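Local coordinates for protein prephenate dehydrogenase (PDB 3KTD) that probably catalyses the NAD(P)+-dependent oxidation of prephenate on the route to tyrosine, at residues C12-G17 and A56-T61; S33-N38 and E68-V73; A194-H199 and V253-E258; L200-A205 and A234-G239; K326-A331 and A336-F341. All coordinates share one frame; numbering follows the deposited sequence.

Contact 1 (C12-G17 and A56-T61); sequences CILGLG and ADLEAT
Where T61 meets C12 and L14 the touching groups are all aliphatic or sulfur, and the flat groups lie behind them, at D57. The D57 carboxylate is met from above its plane by the backbone N of A60, with 3.1 Å between A60 N and D57 OD1, which makes D57 the N-cap of the helix. The D57 carbonyl takes two donors, T61 N and the hydroxyl of T61; the latter lies above the carbonyl plane, T61 OG1 standing 3.0 Å from D57 O. This bond helps fix how T61 is turned. With OG1 beside the backbone N (chi1 -61°) and turned back to the helix, the methyl CG2 is left to face the strand. There T61 CG2 meets C12 SG at 3.5 Å and L14 CD1 at 4.0 Å, the side chains of L14 and T61 running past each other in opposite directions. One turn earlier, L58 crosses L14 at about a right angle, L58 CD1 lying 4.2 Å from L14 CG. The packing illustrates helix against sheet in a Rossmann-type domain, and G15 and G17, with G20, are consistent with its glycine-rich nucleotide-binding turn. Strand 11-14 runs between 34-37 and 71-74; helix 58-67 lies over this part of the sheet, with T61 also touching F35 and Y37, and L58 touching Y37, while L14 also rests on I72 and L74.

Contact 2 (S33-N38 and E68-V73); sequences SVFGYN and EDALIV
F35 supplies the apolar part of this contact: its ring atom CE1 comes within 4.3 Å of A70 CB, which approaches the ring obliquely. With CG between the backbone N and the carbonyl carbon (chi1 66°), the ring swings out towards A70. The same ring carbon also comes closest to E68, with E68 OE1 3.7 Å from F35 CE1 and the carboxylate plane turned 58° from the ring. This is van der Waals contact between an aromatic carbon and an oxygen, and the ring has a second charged neighbour in R64, with which it makes a cation-pi interaction. Strands 34-37 and 71-74 both flank strand 11-14 in the parallel part of the mixed sheet of the Rossmann-type domain, so their side chains meet by reaching past it; F35 and A70 both touch C12 on the way. The polar link runs through solvent. A water donates to E68 OE1 at 2.7 Å and makes a weak, longer bond of 3.5 Å with S33 OG, joining the start of one segment to the start of the other. The other carboxylate oxygen, E68 OE2, forms a long, weak ion pair with NE of R64, the arginine that also attends F35.

Contact 3 (A194-H199 and V253-E258); sequences AARVSH and VKALDE
The backbones come closest where the CA atoms of R196 and A255 stand 5.6 Å apart, in two helices whose segment axes approach to 8.8 Å and cross at -69°. Alanines permit the close approach, A255 facing A195 with R196 beside them. A255 directs its methyl at the other helix, where it packs against A195, with 4.2 Å from CB to CB, and against the arginine stem, with 4.1 Å from A255 CB to R196 CG. From that stem the R196 chain runs extended from CG to NE and carries the guanidinium over to E258, itself extended beyond CG. The grip is end-on: R196 NH1 donates to E258 OE1 at 3.0 Å and R196 NH2 to E258 OE2 at 2.7 Å. Both oxygens lie close to the guanidinium plane, yet the nitrogens reach them from above the carboxylate plane, for the two flat groups are turned 63° against each other. The NH1 bond is nearly straight, at 169°. On the second subunit, V211 O accepts from R196 NH1 and N214 ND2 bonds to E258 OE1, so that each group is held from two chains. The ion pair joins helix 187-214 to helix 249-270 within one subunit and also binds helix 187-214 of the second subunit, an arrangement in keeping with the helical dimerization domain of the prephenate dehydrogenase family.

Contact 4 (L200-A205 and A234-G239); sequences LTHILA and AGTDPG
Two first torsions turn H202 and T236 towards one another: H202 carries its ring opposite the carbonyl carbon (chi1 -75°), while T236 has its hydroxyl between the backbone N and the carbonyl carbon (chi1 70°). The side chains meet at about a right angle, with T236 OG1 obliquely placed 4.1 Å from H202 CD2. That distance marks plain packing, and T236 OG1 and H202 ND1 have partners nearby: T236 OG1 bonds to V233 O, just ahead of the loop, and H202 ND1 makes a weak bond to S198 O one turn back in its own helix. A turn further along the helix, the backbones draw closest, with 5.4 Å between the CA atoms of A205 and A234. There the methyl of A234 rests against the helix backbone, A234 CB being 3.8 Å from A205 O, and the two methyls lie 4.3 Å apart, CB to CB. A205 CB in turn comes within 4.1 Å of A234 N. Beyond the contact, D237 caps helix 238-247: D237 OD1 accepts from G239 N at 2.8 Å through the anti lone pair, the one pointing away from the other oxygen. In the dimerization domain this loop runs along helix 187-214, close to the second subunit, whose S230 packs on T201 and whose V211 packs on L200. Chemically the join is one of shape: small methyls allow close approach, and the hydrogen bonds of H202, T236 and D237 shape the helix and the loop separately instead of tying them together.

Contact 5 (K326-A331 and A336-F341); sequences KQLIHA and ARIEVF
A beta-alpha-beta unit ends the chain, and here its helix, 324-334, packs on its second strand, 337-340, with A331 touching both A336 and I338. The last helical residues and one further residue separate the two segments, and a backbone bond spans them: A336 N donates to A331 O at 2.8 Å, lying in the carbonyl plane and on a lone pair, although the bond is bent to 142° at the hydrogen. Held this close, the alanine methyls face each other, with 4.0 Å between A331 CB and A336 CB. The strand then brings I338 over the same methyl. Its CG1 sits between the backbone N and the carbonyl carbon (chi1 71°), and its other branch, I338 CG2, lies 4.0 Å from A331 CB. The long branch goes on to L328, where I338 CD1 meets L328 CD2 at 4.3 Å; W168 of helix 162-177 and P184 touch both of these side chains. Backbone bonds link R337 and E339 to L315 in the parallel first strand, 314-317, and I338 to V182 of strand 181-184, so the unit adjoins an outermost strand of the large sheet. The R337 side chain, by contrast, leaves the strand away from the helix and pairs with E339 two residues on, where E339 OE2 lies in the plane of the guanidinium, at its edge, 3.5 Å from R337 NH1.

How the contacts relate
From the N terminus, contact 1 joins the first strand to helix 58-67, and contact 2, opening before contact 1 has closed, joins 33-38 to 68-73. The two loops therefore cross, their centres 8 Å apart, and together join helix 58-67 and the strands 34-37, 11-14 and 71-74 of the Rossmann-type domain. Further along, contact 3 closes a large helical loop between 194-199 and 253-258, and contact 4 lies wholly within that loop; both use helix 187-214 and touch the second subunit, tying the dimerization domain together about 34 Å and 29 Å, centre to centre, from contact 1. Contact 5 follows separately, closing the short C-terminal loop about 25 Å, centre to centre, from contact 3.

Contact 1 (C12-G17 and A56-T61)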
# COMPACT_ATOMS: atom_id res chain seq x y z
N CYS A 12 2.16 16.02 31.63
CA CYS A 12 1.25 17.11 31.25
C CYS A 12 1.13 17.22 29.72
O CYS A 12 2.03 17.75 29.06
CB CYS A 12 1.76 18.43 31.85
SG CYS A 12 0.79 19.89 31.45
N ILE A 13 0.01 16.74 29.17
CA ILE A 13 -0.18 16.69 27.70
C ILE A 13 -0.86 17.93 27.12
O ILE A 13 -2.00 18.25 27.48
CB ILE A 13 -1.00 15.44 27.28
CG1 ILE A 13 -0.37 14.16 27.83
CG2 ILE A 13 -1.07 15.35 25.77
CD1 ILE A 13 -1.23 12.95 27.71
N LEU A 14 -0.16 18.63 26.23
CA LEU A 14 -0.70 19.83 25.59
C LEU A 14 -1.18 19.44 24.19
O LEU A 14 -0.38 19.12 23.30
CB LEU A 14 0.35 20.93 25.56
CG LEU A 14 0.46 21.84 26.80
CD1 LEU A 14 0.06 21.15 28.11
CD2 LEU A 14 1.87 22.43 26.90
N GLY A 15 -2.49 19.48 24.01
CA GLY A 15 -3.11 18.99 22.79
C GLY A 15 -3.60 17.58 23.07
O GLY A 15 -2.81 16.71 23.45
N LEU A 16 -4.91 17.36 22.89
CA LEU A 16 -5.53 16.08 23.18
C LEU A 16 -6.31 15.52 22.01
O LEU A 16 -7.52 15.28 22.10
CB LEU A 16 -6.43 16.20 24.42
CG LEU A 16 -5.65 16.48 25.71
CD1 LEU A 16 -6.57 16.76 26.90
CD2 LEU A 16 -4.71 15.32 26.00
N GLY A 17 -5.60 15.29 20.90
CA GLY A 17 -6.17 14.66 19.71
C GLY A 17 -5.80 13.18 19.64
O GLY A 17 -5.58 12.54 20.67
N ALA A 56 -9.12 23.72 29.54
CA ALA A 56 -9.06 24.47 28.29
C ALA A 56 -8.36 25.80 28.54
O ALA A 56 -8.38 26.70 27.70
CB ALA A 56 -10.45 24.67 27.70
N ASP A 57 -7.71 25.89 29.70
CA ASP A 57 -7.01 27.08 30.16
C ASP A 57 -5.50 26.81 30.07
O ASP A 57 -4.90 26.23 30.99
CB ASP A 57 -7.45 27.37 31.59
CG ASP A 57 -6.92 28.68 32.13
OD1 ASP A 57 -5.97 29.24 31.53
OD2 ASP A 57 -7.44 29.16 33.16
N LEU A 58 -4.88 27.21 28.96
CA LEU A 58 -3.45 26.96 28.74
C LEU A 58 -2.55 27.59 29.80
O LEU A 58 -1.59 26.97 30.26
CB LEU A 58 -3.02 27.43 27.36
CG LEU A 58 -1.55 27.15 27.02
CD1 LEU A 58 -1.23 25.66 26.99
CD2 LEU A 58 -1.22 27.80 25.72
N GLU A 59 -2.84 28.83 30.17
CA GLU A 59 -2.05 29.52 31.19
C GLU A 59 -2.11 28.76 32.52
O GLU A 59 -1.09 28.59 33.19
CB GLU A 59 -2.52 30.96 31.40
CG GLU A 59 -1.48 31.82 32.17
CD GLU A 59 -2.07 33.04 32.85
OE1 GLU A 59 -3.31 33.16 32.95
OE2 GLU A 59 -1.27 33.89 33.33
N ALA A 60 -3.31 28.31 32.90
CA ALA A 60 -3.49 27.60 34.17
C ALA A 60 -2.76 26.27 34.16
O ALA A 60 -2.13 25.90 35.16
CB ALA A 60 -4.97 27.40 34.47
N THR A 61 -2.84 25.55 33.04
CA THR A 61 -2.19 24.25 32.91
C THR A 61 -0.69 24.36 33.07
O THR A 61 -0.08 23.59 33.82
CB THR A 61 -2.50 23.58 31.56
OG1 THR A 61 -3.92 23.38 31.44
CG2 THR A 61 -1.80 22.23 31.45

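Contact 2 (S33-N38 and E68-V73)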
# COMPACT_ATOMS: atom_id res chain seq x y z
N SER A 33 0.12 9.37 37.07
CA SER A 33 -0.34 10.74 37.24
C SER A 33 -0.26 11.50 35.91
O SER A 33 0.82 11.64 35.35
CB SER A 33 0.52 11.44 38.30
OG SER A 33 0.08 12.77 38.50
N VAL A 34 -1.39 12.00 35.43
CA VAL A 34 -1.43 12.72 34.16
C VAL A 34 -2.60 13.70 34.06
O VAL A 34 -3.68 13.47 34.62
CB VAL A 34 -1.52 11.72 32.98
CG1 VAL A 34 -2.82 10.93 33.03
CG2 VAL A 34 -1.40 12.45 31.65
N PHE A 35 -2.38 14.79 33.34
CA PHE A 35 -3.41 15.79 33.08
C PHE A 35 -3.08 16.51 31.78
O PHE A 35 -1.97 16.39 31.27
CB PHE A 35 -3.55 16.76 34.28
CG PHE A 35 -2.34 17.62 34.52
CD1 PHE A 35 -1.18 17.09 35.05
CD2 PHE A 35 -2.39 18.98 34.27
CE1 PHE A 35 -0.06 17.89 35.28
CE2 PHE A 35 -1.28 19.80 34.51
CZ PHE A 35 -0.12 19.25 35.01
N GLY A 36 -4.03 17.25 31.21
CA GLY A 36 -3.77 17.88 29.92
C GLY A 36 -4.67 19.03 29.52
O GLY A 36 -5.59 19.40 30.24
N TYR A 37 -4.37 19.59 28.36
CA TYR A 37 -5.06 20.76 27.84
C TYR A 37 -5.58 20.52 26.43
O TYR A 37 -4.86 19.99 25.58
CB TYR A 37 -4.11 21.97 27.88
CG TYR A 37 -4.41 23.07 26.88
CD1 TYR A 37 -5.48 23.94 27.07
CD2 TYR A 37 -3.62 23.25 25.76
CE1 TYR A 37 -5.76 24.95 26.16
CE2 TYR A 37 -3.88 24.26 24.85
CZ TYR A 37 -4.96 25.11 25.05
OH TYR A 37 -5.23 26.10 24.13
N ASN A 38 -6.84 20.88 26.23
CA ASN A 38 -7.48 20.89 24.92
C ASN A 38 -7.98 22.31 24.72
O ASN A 38 -8.59 22.88 25.63
CB ASN A 38 -8.66 19.91 24.89
CG ASN A 38 -9.24 19.70 23.49
OD1 ASN A 38 -8.95 20.46 22.56
ND2 ASN A 38 -10.06 18.66 23.33
N GLU A 68 4.43 21.49 39.55
CA GLU A 68 4.66 20.05 39.81
C GLU A 68 5.86 19.43 39.07
O GLU A 68 6.07 18.22 39.12
CB GLU A 68 3.40 19.25 39.43
CG GLU A 68 2.11 19.68 40.15
CD GLU A 68 0.87 18.88 39.71
OE1 GLU A 68 0.98 17.96 38.87
OE2 GLU A 68 -0.23 19.19 40.22
N ASP A 69 6.67 20.27 38.41
CA ASP A 69 7.78 19.81 37.56
C ASP A 69 7.33 18.69 36.60
O ASP A 69 8.00 17.66 36.48
CB ASP A 69 8.99 19.35 38.39
CG ASP A 69 10.24 19.09 37.52
OD1 ASP A 69 10.55 19.92 36.62
OD2 ASP A 69 10.91 18.06 37.73
N ALA A 70 6.20 18.89 35.93
CA ALA A 70 5.65 17.87 35.05
C ALA A 70 6.43 17.76 33.76
O ALA A 70 6.99 18.75 33.28
CB ALA A 70 4.19 18.16 34.73
N LEU A 71 6.46 16.56 33.21
CA LEU A 71 7.01 16.36 31.88
C LEU A 71 5.91 16.83 30.94
O LEU A 71 4.79 16.35 31.02
CB LEU A 71 7.33 14.89 31.64
CG LEU A 71 7.78 14.52 30.23
CD1 LEU A 71 9.07 15.19 29.85
CD2 LEU A 71 7.90 13.00 30.13
N ILE A 72 6.22 17.81 30.08
CA ILE A 72 5.23 18.39 29.18
C ILE A 72 5.31 17.75 27.80
O ILE A 72 6.36 17.79 27.16
CB ILE A 72 5.43 19.91 29.03
CG1 ILE A 72 5.35 20.60 30.39
CG2 ILE A 72 4.39 20.49 28.09
CD1 ILE A 72 5.46 22.12 30.32
N VAL A 73 4.21 17.18 27.32
CA VAL A 73 4.18 16.58 25.99
C VAL A 73 3.49 17.55 25.03
O VAL A 73 2.31 17.87 25.22
CB VAL A 73 3.44 15.23 25.98
CG1 VAL A 73 3.31 14.71 24.56
CG2 VAL A 73 4.14 14.22 26.87
O HOH W 1 -0.87 16.06 39.16

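Contact 3 (A194-H199 and V253-E258)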
# COMPACT_ATOMS: atom_id res chain seq x y z
N ALA A 194 12.51 8.61 8.01
CA ALA A 194 11.12 9.00 7.77
C ALA A 194 10.92 9.49 6.35
O ALA A 194 9.84 9.33 5.80
CB ALA A 194 10.70 10.07 8.74
N ALA A 195 11.95 10.10 5.76
CA ALA A 195 11.86 10.57 4.38
C ALA A 195 11.61 9.37 3.48
O ALA A 195 10.76 9.42 2.57
CB ALA A 195 13.13 11.29 3.97
N ARG A 196 12.35 8.30 3.74
CA ARG A 196 12.26 7.09 2.95
C ARG A 196 10.99 6.30 3.21
O ARG A 196 10.24 6.02 2.28
CB ARG A 196 13.47 6.19 3.23
CG ARG A 196 14.82 6.79 2.81
CD ARG A 196 15.98 5.94 3.32
NE ARG A 196 17.26 6.42 2.83
CZ ARG A 196 17.77 6.16 1.62
NH1 ARG A 196 17.11 5.41 0.74
NH2 ARG A 196 18.94 6.66 1.28
N VAL A 197 10.72 5.98 4.48
CA VAL A 197 9.65 5.03 4.80
C VAL A 197 8.26 5.62 5.03
O VAL A 197 7.28 4.87 5.17
CB VAL A 197 10.03 4.16 6.01
CG1 VAL A 197 11.32 3.42 5.75
CG2 VAL A 197 10.13 5.00 7.26
N SER A 198 8.16 6.94 5.05
CA SER A 198 6.87 7.59 5.33
C SER A 198 6.55 8.75 4.39
O SER A 198 5.46 8.83 3.84
CB SER A 198 6.86 8.07 6.78
OG SER A 198 5.73 8.90 7.01
N HIS A 199 7.50 9.66 4.22
CA HIS A 199 7.28 10.84 3.39
C HIS A 199 7.25 10.48 1.90
O HIS A 199 6.31 10.83 1.22
CB HIS A 199 8.28 11.96 3.73
CG HIS A 199 8.29 12.33 5.19
ND1 HIS A 199 9.40 12.87 5.81
CD2 HIS A 199 7.35 12.18 6.15
CE1 HIS A 199 9.12 13.08 7.09
NE2 HIS A 199 7.88 12.67 7.32
N VAL A 253 14.20 14.94 -0.60
CA VAL A 253 14.72 15.06 -1.96
C VAL A 253 15.79 14.00 -2.21
O VAL A 253 15.82 13.41 -3.29
CB VAL A 253 15.25 16.47 -2.26
CG1 VAL A 253 15.97 16.52 -3.61
CG2 VAL A 253 14.10 17.46 -2.24
N LYS A 254 16.67 13.75 -1.23
CA LYS A 254 17.68 12.69 -1.37
C LYS A 254 16.98 11.36 -1.61
O LYS A 254 17.39 10.55 -2.44
CB LYS A 254 18.58 12.56 -0.14
CG LYS A 254 19.58 13.69 0.07
CD LYS A 254 20.28 13.56 1.44
CE LYS A 254 21.03 14.83 1.87
NZ LYS A 254 22.27 15.07 1.07
N ALA A 255 15.91 11.14 -0.85
CA ALA A 255 15.11 9.92 -0.97
C ALA A 255 14.38 9.87 -2.33
O ALA A 255 14.44 8.86 -3.02
CB ALA A 255 14.11 9.84 0.19
N LEU A 256 13.72 10.96 -2.71
CA LEU A 256 13.00 11.02 -3.97
C LEU A 256 13.94 10.84 -5.18
O LEU A 256 13.54 10.24 -6.18
CB LEU A 256 12.20 12.32 -4.08
CG LEU A 256 11.32 12.56 -5.32
CD1 LEU A 256 10.40 11.39 -5.60
CD2 LEU A 256 10.51 13.82 -5.15
N ASP A 257 15.17 11.33 -5.07
CA ASP A 257 16.17 11.18 -6.13
C ASP A 257 16.59 9.74 -6.32
O ASP A 257 16.93 9.33 -7.43
CB ASP A 257 17.42 12.03 -5.87
CG ASP A 257 17.21 13.48 -6.24
OD1 ASP A 257 16.07 13.86 -6.55
OD2 ASP A 257 18.20 14.26 -6.21
N GLU A 258 16.59 8.98 -5.23
CA GLU A 258 16.87 7.55 -5.34
C GLU A 258 15.71 6.90 -6.08
O GLU A 258 15.91 6.05 -6.94
CB GLU A 258 17.07 6.91 -3.96
CG GLU A 258 18.38 7.25 -3.28
CD GLU A 258 18.73 6.29 -2.15
OE1 GLU A 258 18.14 5.18 -2.06
OE2 GLU A 258 19.62 6.65 -1.34

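Contact 4 (L200-A205 and A234-G239)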
# COMPACT_ATOMS: atom_id res chain seq x y z
N LEU A 200 8.25 9.75 1.42
CA LEU A 200 8.24 9.27 0.03
C LEU A 200 7.03 8.38 -0.18
O LEU A 200 6.41 8.41 -1.25
CB LEU A 200 9.52 8.50 -0.31
CG LEU A 200 9.64 7.89 -1.72
CD1 LEU A 200 9.73 8.97 -2.80
CD2 LEU A 200 10.86 6.97 -1.79
N THR A 201 6.68 7.59 0.85
CA THR A 201 5.51 6.72 0.78
C THR A 201 4.31 7.57 0.42
O THR A 201 3.55 7.25 -0.51
CB THR A 201 5.26 5.97 2.10
OG1 THR A 201 6.40 5.19 2.43
CG2 THR A 201 4.03 5.05 2.01
N HIS A 202 4.16 8.68 1.13
CA HIS A 202 3.06 9.62 0.85
C HIS A 202 3.14 10.29 -0.53
O HIS A 202 2.13 10.43 -1.19
CB HIS A 202 2.94 10.67 1.96
CG HIS A 202 2.34 10.13 3.22
ND1 HIS A 202 3.09 9.85 4.34
CD2 HIS A 202 1.07 9.79 3.52
CE1 HIS A 202 2.30 9.38 5.29
NE2 HIS A 202 1.06 9.33 4.81
N ILE A 203 4.34 10.67 -0.97
CA ILE A 203 4.51 11.30 -2.27
C ILE A 203 4.11 10.34 -3.40
O ILE A 203 3.38 10.72 -4.31
CB ILE A 203 5.95 11.74 -2.52
CG1 ILE A 203 6.36 12.87 -1.58
CG2 ILE A 203 6.11 12.23 -3.95
CD1 ILE A 203 5.74 14.21 -1.91
N LEU A 204 4.58 9.10 -3.32
CA LEU A 204 4.26 8.08 -4.32
C LEU A 204 2.77 7.76 -4.33
O LEU A 204 2.19 7.53 -5.39
CB LEU A 204 5.07 6.81 -4.07
CG LEU A 204 6.60 6.93 -4.16
CD1 LEU A 204 7.26 5.62 -3.81
CD2 LEU A 204 7.05 7.38 -5.53
N ALA A 205 2.15 7.76 -3.15
CA ALA A 205 0.71 7.52 -3.02
C ALA A 205 -0.12 8.59 -3.76
O ALA A 205 -1.09 8.27 -4.45
CB ALA A 205 0.33 7.46 -1.57
N ALA A 234 -3.10 8.59 0.41
CA ALA A 234 -3.43 9.78 -0.39
C ALA A 234 -4.75 10.34 0.10
O ALA A 234 -5.18 11.42 -0.35
CB ALA A 234 -3.54 9.42 -1.84
N GLY A 235 -5.41 9.59 0.98
CA GLY A 235 -6.63 10.03 1.64
C GLY A 235 -6.33 10.92 2.82
O GLY A 235 -7.19 11.69 3.23
N THR A 236 -5.12 10.84 3.39
CA THR A 236 -4.80 11.71 4.52
C THR A 236 -4.88 13.17 4.07
O THR A 236 -4.97 13.48 2.88
CB THR A 236 -3.42 11.45 5.21
OG1 THR A 236 -2.35 11.85 4.34
CG2 THR A 236 -3.25 9.98 5.64
N ASP A 237 -4.88 14.07 5.05
CA ASP A 237 -5.14 15.47 4.81
C ASP A 237 -4.01 16.16 4.06
O ASP A 237 -2.84 16.01 4.44
CB ASP A 237 -5.39 16.17 6.13
CG ASP A 237 -6.12 17.47 5.95
OD1 ASP A 237 -5.50 18.44 5.45
OD2 ASP A 237 -7.33 17.51 6.30
N PRO A 238 -4.35 16.92 3.02
CA PRO A 238 -3.34 17.67 2.29
C PRO A 238 -2.48 18.55 3.20
O PRO A 238 -1.27 18.64 2.99
CB PRO A 238 -4.15 18.52 1.32
CG PRO A 238 -5.41 17.78 1.12
CD PRO A 238 -5.68 17.03 2.39
N GLY A 239 -3.10 19.18 4.20
CA GLY A 239 -2.36 20.04 5.13
C GLY A 239 -1.23 19.29 5.81
O GLY A 239 -0.11 19.80 5.92

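Contact 5 (K326-A331 and A336-F341)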
# COMPACT_ATOMS: atom_id res chain seq x y z
N LYS A 326 27.14 5.27 24.28
CA LYS A 326 27.52 4.65 23.01
C LYS A 326 26.53 3.56 22.59
O LYS A 326 26.37 3.28 21.40
CB LYS A 326 28.96 4.12 23.04
CG LYS A 326 30.03 5.20 22.90
N GLN A 327 25.84 2.96 23.57
CA GLN A 327 24.80 1.97 23.27
C GLN A 327 23.60 2.59 22.55
O GLN A 327 22.88 1.90 21.83
CB GLN A 327 24.36 1.22 24.54
CG GLN A 327 25.42 0.25 25.07
CD GLN A 327 25.78 -0.83 24.05
OE1 GLN A 327 24.90 -1.46 23.46
NE2 GLN A 327 27.07 -1.03 23.83
N LEU A 328 23.37 3.89 22.74
CA LEU A 328 22.31 4.60 22.03
C LEU A 328 22.60 4.71 20.53
O LEU A 328 21.70 4.56 19.72
CB LEU A 328 22.09 5.99 22.62
CG LEU A 328 21.43 5.99 24.00
CD1 LEU A 328 21.56 7.35 24.68
CD2 LEU A 328 19.97 5.58 23.83
N ILE A 329 23.87 4.96 20.18
CA ILE A 329 24.29 5.00 18.77
C ILE A 329 24.24 3.59 18.17
O ILE A 329 23.85 3.41 17.01
CB ILE A 329 25.73 5.58 18.61
CG1 ILE A 329 25.77 7.06 19.00
CG2 ILE A 329 26.21 5.46 17.18
CD1 ILE A 329 27.11 7.72 18.75
N HIS A 330 24.63 2.61 18.97
CA HIS A 330 24.61 1.21 18.56
C HIS A 330 23.16 0.80 18.28
O HIS A 330 22.90 0.07 17.33
CB HIS A 330 25.27 0.34 19.65
CG HIS A 330 25.58 -1.06 19.22
ND1 HIS A 330 25.66 -2.11 20.11
CD2 HIS A 330 25.84 -1.59 18.00
CE1 HIS A 330 25.95 -3.22 19.46
NE2 HIS A 330 26.06 -2.94 18.17
N ALA A 331 22.23 1.30 19.08
CA ALA A 331 20.81 1.00 18.88
C ALA A 331 20.27 1.70 17.64
O ALA A 331 19.44 1.15 16.91
CB ALA A 331 20.01 1.42 20.10
N ALA A 336 17.54 -0.90 16.89
CA ALA A 336 17.19 -1.68 18.06
C ALA A 336 16.25 -0.89 18.95
O ALA A 336 16.37 0.33 19.05
CB ALA A 336 18.43 -2.05 18.83
N ARG A 337 15.28 -1.57 19.54
CA ARG A 337 14.44 -0.97 20.56
C ARG A 337 15.23 -1.12 21.85
O ARG A 337 16.15 -1.92 21.90
CB ARG A 337 13.08 -1.67 20.66
CG ARG A 337 13.12 -3.09 21.23
CD ARG A 337 11.75 -3.78 21.18
NE ARG A 337 11.81 -5.04 21.92
CZ ARG A 337 11.70 -5.16 23.24
NH1 ARG A 337 11.48 -4.09 24.02
NH2 ARG A 337 11.79 -6.35 23.81
N ILE A 338 14.89 -0.34 22.87
CA ILE A 338 15.63 -0.40 24.13
C ILE A 338 14.75 -0.58 25.36
O ILE A 338 13.57 -0.23 25.36
CB ILE A 338 16.50 0.87 24.33
CG1 ILE A 338 15.64 2.10 24.63
CG2 ILE A 338 17.38 1.12 23.11
CD1 ILE A 338 16.45 3.35 24.85
N GLU A 339 15.35 -1.13 26.40
CA GLU A 339 14.72 -1.31 27.70
C GLU A 339 15.74 -0.85 28.73
O GLU A 339 16.85 -1.37 28.76
CB GLU A 339 14.35 -2.79 27.93
CG GLU A 339 13.06 -3.27 27.19
CD GLU A 339 11.74 -2.86 27.89
OE1 GLU A 339 11.75 -2.53 29.11
OE2 GLU A 339 10.68 -2.87 27.23
N VAL A 340 15.38 0.12 29.57
CA VAL A 340 16.35 0.70 30.52
C VAL A 340 16.25 0.11 31.93
O VAL A 340 15.20 0.18 32.57
CB VAL A 340 16.22 2.24 30.57
CG1 VAL A 340 16.19 2.80 29.16
CG2 VAL A 340 14.98 2.66 31.32
N PHE A 341 17.34 -0.50 32.39
CA PHE A 341 17.42 -1.04 33.75
C PHE A 341 18.27 -0.16 34.66
O PHE A 341 18.53 1.02 34.37
CB PHE A 341 17.96 -2.48 33.73
CG PHE A 341 17.03 -3.50 33.10
CD1 PHE A 341 15.70 -3.19 32.79
CD2 PHE A 341 17.47 -4.80 32.89
CE1 PHE A 341 14.85 -4.15 32.23
CE2 PHE A 341 16.62 -5.77 32.34
CZ PHE A 341 15.31 -5.44 32.01
OXT PHE A 341 18.72 -0.58 35.73